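Local coordinates for factor H binding protein (Treponema denticola, PDB 3R15), which probably binds the human complement regulator factor H at the surface of this oral spirochaete, at residues A[73-76]-A[77-80]. Numbering follows the deposited sequence.
Sequences SIAQ and GTKA
Thr78 turns its OG1 beside its own backbone N (chi1 -57°), facing back along the chain to Ala75, while Ile74 CG2, anti to the backbone N, lies on the side of the chain that faces Thr78. The pair illustrates how a side-chain hydroxyl at the last residue of a turn can share the carbonyl acceptor of the first. The hydroxyl of Thr78 donates to the carbonyl of Ala75, OG1 to O 2.7 Å, tilted 31° from the carbonyl plane. Thr78 N reaches Ala75 O at 3.3 Å, a weak bond that closes the type II beta turn from Ala75 to Thr78. One acceptor is thus gripped twice by one residue, the short hydroxyl bond adding a second tie across the turn beside the weak backbone one. Beside the hydroxyl, Ile74 CG2 lies 4.0 Å from Thr78 OG1, the two side chains crossing at about a right angle, and Ala75 CB flanks Thr78 OG1 at 3.9 Å. Gly77 takes the third turn position with positive phi, which glycine readily adopts in a type II turn. Gln76 extends away from the turn, its NE2 hydrogen-bonded to Lys38 O. The turn lies at the surface between strand 63-67 and helix 80-86; Ile74 packs inward on Leu33 of helix 20-36, Thr78 touches Leu83 of helix 80-86, and Lys79 occupies the N-cap position of that helix.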
# COMPACT_ATOMS: atom_id res chain seq x y z
N SER A 73 1.53 2.69 -12.68
CA SER A 73 2.81 2.30 -12.11
C SER A 73 3.15 3.20 -10.92
O SER A 73 2.44 4.17 -10.63
CB SER A 73 3.91 2.44 -13.17
OG SER A 73 3.96 3.77 -13.66
N ILE A 74 4.25 2.89 -10.24
CA ILE A 74 4.77 3.78 -9.19
C ILE A 74 6.22 4.16 -9.51
O ILE A 74 7.05 3.30 -9.83
CB ILE A 74 4.74 3.14 -7.79
CG1 ILE A 74 3.45 2.34 -7.56
CG2 ILE A 74 4.92 4.23 -6.74
CD1 ILE A 74 3.48 1.55 -6.26
N ALA A 75 6.53 5.45 -9.42
CA ALA A 75 7.85 5.91 -9.83
C ALA A 75 8.91 5.70 -8.75
O ALA A 75 8.63 5.78 -7.56
CB ALA A 75 7.78 7.38 -10.21
N GLN A 76 10.14 5.44 -9.19
CA GLN A 76 11.27 5.39 -8.27
C GLN A 76 11.33 6.67 -7.43
O GLN A 76 11.06 7.77 -7.93
CB GLN A 76 12.59 5.22 -9.03
CG GLN A 76 13.77 5.01 -8.10
CD GLN A 76 15.11 5.12 -8.79
OE1 GLN A 76 15.19 5.32 -10.00
NE2 GLN A 76 16.19 4.97 -8.01
N GLY A 77 11.67 6.51 -6.16
CA GLY A 77 11.87 7.66 -5.29
C GLY A 77 10.62 8.23 -4.64
O GLY A 77 10.69 9.19 -3.88
N THR A 78 9.47 7.64 -4.94
CA THR A 78 8.22 8.08 -4.34
C THR A 78 8.27 7.84 -2.83
O THR A 78 8.65 6.76 -2.38
CB THR A 78 7.00 7.37 -4.97
OG1 THR A 78 6.99 7.60 -6.39
CG2 THR A 78 5.70 7.91 -4.39
N LYS A 79 7.88 8.86 -2.06
CA LYS A 79 8.04 8.80 -0.61
C LYS A 79 6.73 8.43 0.08
O LYS A 79 5.66 8.50 -0.52
CB LYS A 79 8.56 10.14 -0.09
CG LYS A 79 9.88 10.58 -0.71
N ALA A 80 6.85 8.05 1.35
CA ALA A 80 5.71 7.58 2.13
C ALA A 80 4.54 8.54 2.12
O ALA A 80 3.41 8.12 1.97
CB ALA A 80 6.12 7.26 3.55